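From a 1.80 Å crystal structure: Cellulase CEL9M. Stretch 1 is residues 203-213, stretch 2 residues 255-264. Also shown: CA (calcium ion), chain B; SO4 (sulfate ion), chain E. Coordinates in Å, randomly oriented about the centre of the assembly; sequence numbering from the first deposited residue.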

# COMPACT_ATOMS: atom_id res chain seq x y z
N PHE A 203 10.92 12.18 -4.18
CA PHE A 203 10.73 10.90 -3.52
C PHE A 203 9.68 10.03 -4.21
O PHE A 203 9.87 8.83 -4.36
CB PHE A 203 10.34 11.14 -2.06
CG PHE A 203 11.35 11.97 -1.32
CD1 PHE A 203 12.58 11.44 -0.97
CD2 PHE A 203 11.09 13.31 -1.04
CE1 PHE A 203 13.55 12.23 -0.35
CE2 PHE A 203 12.05 14.11 -0.42
CZ PHE A 203 13.28 13.56 -0.08
N TYR A 204 8.59 10.65 -4.61
CA TYR A 204 7.53 9.93 -5.30
C TYR A 204 7.15 10.66 -6.58
O TYR A 204 6.16 11.38 -6.63
CB TYR A 204 6.32 9.76 -4.38
CG TYR A 204 6.55 8.71 -3.32
CD1 TYR A 204 6.42 7.36 -3.62
CD2 TYR A 204 6.96 9.07 -2.03
CE1 TYR A 204 6.69 6.38 -2.66
CE2 TYR A 204 7.24 8.10 -1.07
CZ TYR A 204 7.10 6.75 -1.39
OH TYR A 204 7.37 5.79 -0.45
N GLN A 205 7.98 10.48 -7.60
CA GLN A 205 7.75 11.11 -8.90
C GLN A 205 6.79 10.26 -9.72
O GLN A 205 7.16 9.20 -10.23
CB GLN A 205 9.08 11.27 -9.62
CG GLN A 205 9.99 12.30 -8.96
CD GLN A 205 11.37 12.34 -9.58
OE1 GLN A 205 12.22 11.49 -9.29
NE2 GLN A 205 11.60 13.33 -10.44
N ALA A 206 5.55 10.73 -9.85
CA ALA A 206 4.52 10.01 -10.59
C ALA A 206 4.61 10.23 -12.09
O ALA A 206 5.10 11.27 -12.55
CB ALA A 206 3.15 10.42 -10.08
N THR A 207 4.12 9.26 -12.85
CA THR A 207 4.18 9.34 -14.31
C THR A 207 2.85 9.12 -15.02
O THR A 207 2.75 9.35 -16.22
CB THR A 207 5.16 8.30 -14.86
OG1 THR A 207 4.68 6.98 -14.58
CG2 THR A 207 6.54 8.47 -14.23
N SER A 208 1.83 8.67 -14.29
CA SER A 208 0.55 8.39 -14.92
C SER A 208 -0.65 8.62 -14.01
O SER A 208 -0.56 8.40 -12.81
CB SER A 208 0.53 6.93 -15.36
OG SER A 208 0.68 6.09 -14.22
N PHE A 209 -1.77 9.04 -14.59
CA PHE A 209 -2.98 9.25 -13.81
C PHE A 209 -4.21 8.59 -14.44
O PHE A 209 -5.21 8.37 -13.76
CB PHE A 209 -3.23 10.75 -13.57
CG PHE A 209 -3.51 11.53 -14.82
CD1 PHE A 209 -4.76 11.49 -15.42
CD2 PHE A 209 -2.51 12.32 -15.40
CE1 PHE A 209 -5.01 12.21 -16.58
CE2 PHE A 209 -2.76 13.04 -16.56
CZ PHE A 209 -4.01 12.99 -17.15
N GLY A 210 -4.12 8.25 -15.72
CA GLY A 210 -5.24 7.61 -16.39
C GLY A 210 -5.57 6.27 -15.75
O GLY A 210 -6.73 5.86 -15.68
N ASP A 211 -4.53 5.58 -15.28
CA ASP A 211 -4.71 4.30 -14.63
C ASP A 211 -5.48 4.48 -13.32
O ASP A 211 -6.41 3.72 -13.02
CB ASP A 211 -3.33 3.66 -14.35
CG ASP A 211 -2.38 4.60 -13.62
OD1 ASP A 211 -2.33 5.80 -13.95
OD2 ASP A 211 -1.65 4.13 -12.72
N ASP A 212 -5.11 5.49 -12.55
CA ASP A 212 -5.78 5.76 -11.28
C ASP A 212 -7.23 6.19 -11.46
O ASP A 212 -8.12 5.74 -10.74
CB ASP A 212 -4.98 6.81 -10.52
CG ASP A 212 -3.54 6.38 -10.30
OD1 ASP A 212 -3.30 5.56 -9.39
OD2 ASP A 212 -2.66 6.83 -11.06
N LEU A 213 -7.49 7.07 -12.43
CA LEU A 213 -8.85 7.51 -12.68
C LEU A 213 -9.75 6.33 -13.05
O LEU A 213 -10.87 6.22 -12.57
CB LEU A 213 -8.89 8.54 -13.82
CG LEU A 213 -8.49 9.98 -13.46
CD1 LEU A 213 -8.36 10.80 -14.74
CD2 LEU A 213 -9.53 10.59 -12.54
N CYS A 255 1.76 -1.07 -8.40
CA CYS A 255 2.55 -0.32 -7.43
C CYS A 255 1.97 1.09 -7.34
O CYS A 255 1.07 1.44 -8.10
CB CYS A 255 4.03 -0.29 -7.83
SG CYS A 255 4.42 0.45 -9.42
N TRP A 256 2.49 1.89 -6.42
CA TRP A 256 1.96 3.23 -6.22
C TRP A 256 1.86 4.10 -7.47
O TRP A 256 0.97 4.95 -7.54
CB TRP A 256 2.75 3.98 -5.13
CG TRP A 256 4.22 4.13 -5.39
CD1 TRP A 256 5.21 3.30 -4.98
CD2 TRP A 256 4.85 5.17 -6.14
NE1 TRP A 256 6.43 3.75 -5.42
CE2 TRP A 256 6.24 4.90 -6.14
CE3 TRP A 256 4.38 6.31 -6.82
CZ2 TRP A 256 7.16 5.73 -6.80
CZ3 TRP A 256 5.30 7.13 -7.47
CH2 TRP A 256 6.67 6.83 -7.45
N ASP A 257 2.73 3.89 -8.45
CA ASP A 257 2.70 4.71 -9.66
C ASP A 257 2.00 4.07 -10.86
O ASP A 257 1.49 4.78 -11.73
CB ASP A 257 4.14 5.06 -10.08
CG ASP A 257 4.19 6.05 -11.24
OD1 ASP A 257 3.46 7.06 -11.19
OD2 ASP A 257 4.96 5.82 -12.19
N ASP A 258 1.95 2.74 -10.88
CA ASP A 258 1.33 2.03 -12.00
C ASP A 258 0.17 1.13 -11.58
O ASP A 258 0.37 0.08 -10.98
CB ASP A 258 2.42 1.21 -12.72
CG ASP A 258 1.88 0.40 -13.89
OD1 ASP A 258 0.74 0.65 -14.33
OD2 ASP A 258 2.61 -0.49 -14.36
N MET A 259 -1.05 1.56 -11.89
CA MET A 259 -2.24 0.80 -11.55
C MET A 259 -2.98 0.31 -12.79
O MET A 259 -4.15 -0.03 -12.71
CB MET A 259 -3.18 1.65 -10.69
CG MET A 259 -2.69 1.87 -9.26
SD MET A 259 -2.62 0.32 -8.34
CE MET A 259 -4.35 0.13 -7.89
N TYR A 260 -2.28 0.25 -13.92
CA TYR A 260 -2.89 -0.20 -15.16
C TYR A 260 -3.36 -1.65 -15.14
O TYR A 260 -4.40 -1.97 -15.71
CB TYR A 260 -1.93 0.01 -16.34
CG TYR A 260 -1.91 1.44 -16.81
CD1 TYR A 260 -2.98 1.97 -17.53
CD2 TYR A 260 -0.84 2.28 -16.50
CE1 TYR A 260 -3.00 3.31 -17.92
CE2 TYR A 260 -0.85 3.62 -16.88
CZ TYR A 260 -1.93 4.13 -17.59
OH TYR A 260 -1.94 5.45 -17.96
N VAL A 261 -2.61 -2.53 -14.48
CA VAL A 261 -3.00 -3.94 -14.42
C VAL A 261 -4.25 -4.12 -13.55
O VAL A 261 -5.21 -4.78 -13.97
CB VAL A 261 -1.84 -4.83 -13.90
CG1 VAL A 261 -2.28 -6.28 -13.84
CG2 VAL A 261 -0.64 -4.68 -14.82
N PRO A 262 -4.26 -3.56 -12.34
CA PRO A 262 -5.45 -3.72 -11.50
C PRO A 262 -6.69 -3.13 -12.19
O PRO A 262 -7.78 -3.71 -12.13
CB PRO A 262 -5.09 -2.95 -10.23
CG PRO A 262 -3.62 -3.17 -10.13
CD PRO A 262 -3.14 -2.99 -11.56
N ALA A 263 -6.52 -1.98 -12.84
CA ALA A 263 -7.64 -1.34 -13.52
C ALA A 263 -8.15 -2.21 -14.65
O ALA A 263 -9.36 -2.35 -14.84
CB ALA A 263 -7.22 0.04 -14.05
N ALA A 264 -7.23 -2.82 -15.40
CA ALA A 264 -7.62 -3.69 -16.51
C ALA A 264 -8.32 -4.94 -15.97
O ALA A 264 -9.28 -5.42 -16.58
CB ALA A 264 -6.39 -4.10 -17.32
CA CA B . -0.52 6.15 -11.88
S SO4 E . 10.15 3.24 -4.37
O1 SO4 E . 10.88 3.85 -3.24
O2 SO4 E . 8.81 2.84 -3.91
O3 SO4 E . 10.90 2.06 -4.85
O4 SO4 E . 10.03 4.22 -5.47
O HOH W 1 -0.65 5.02 -9.73
O HOH W 2 0.79 7.58 -10.48

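A calcium ion joins the two stretches, and nearly all of its protein ligands come from stretch 1. Ser208 binds it twice, through its backbone O (2.4 Å from the calcium ion) and its hydroxyl OG (2.6 Å), Asp211 chelates it with OD1 at 2.8 Å and OD2 at 2.5 Å, and Asp212 adds OD2 at 2.4 Å. Stretch 2 supplies a single protein ligand, the carbonyl O of Asp257, 2.4 Å from the ion. Two waters, each 2.4 Å from the metal, complete the eight-fold shell. The shared cation explains why oxygens crowd together here without hydrogen bonding: Ser208 OG lies 2.9 Å from Asp257 O, and both direct lone pairs at the calcium ion.

The waters also tie the shell to its surroundings. Water 1 donates to Asp212 OD1 and to the backbone O of Trp256, both at 2.7 Å, so it spans the two stretches; water 2 donates to Asp257 OD1 at 2.8 Å.

Asp257 serves the contact in two ways, its carbonyl O binding calcium while its carboxylate accepts from Thr207. Its OD1 accepts from Thr207 N at 2.8 Å and its OD2 from Thr207 OG1 at 2.7 Å, a two-pronged arrangement in which one residue offers both donors and the other both acceptors. Close by, the backbones run 5.7 Å apart between the CA atoms of Ala206 and Asp257.

The approach is tighter where each chain enters a helix, with the CA atoms of Asp211 and Tyr260 4.9 Å apart. Asp211 directs its CA-to-CB bond toward stretch 2, and its OD2, besides binding calcium, accepts a hydrogen bond from Met259 N (2.8 Å), the backbone amide at the N-cap position of the second helix. Its CB sits almost exactly on the normal of the Tyr260 ring, 3.3 Å from the centroid, a CH-pi contact that lets the aliphatic part of an acidic side chain pack against an aromatic face. Tyr260 is itself held from within its stretch, its N donating to Asp258 OD1 at 3.1 Å.

Away from the metal, Tyr204 and Trp256 form an edge-to-face pair. The tyrosine edge meets the indole face with the planes at 81°, and Tyr204 CD1 comes within 3.5 Å of Trp256 CE2. The indole NE1 remains free to donate to O2 of a sulfate ion at 3.0 Å, probably acquired from the crystallisation liquor. Aromatic packing thus extends a contact otherwise dominated by calcium and carboxylates. The two stretches together bury 579 Å², both sides summed.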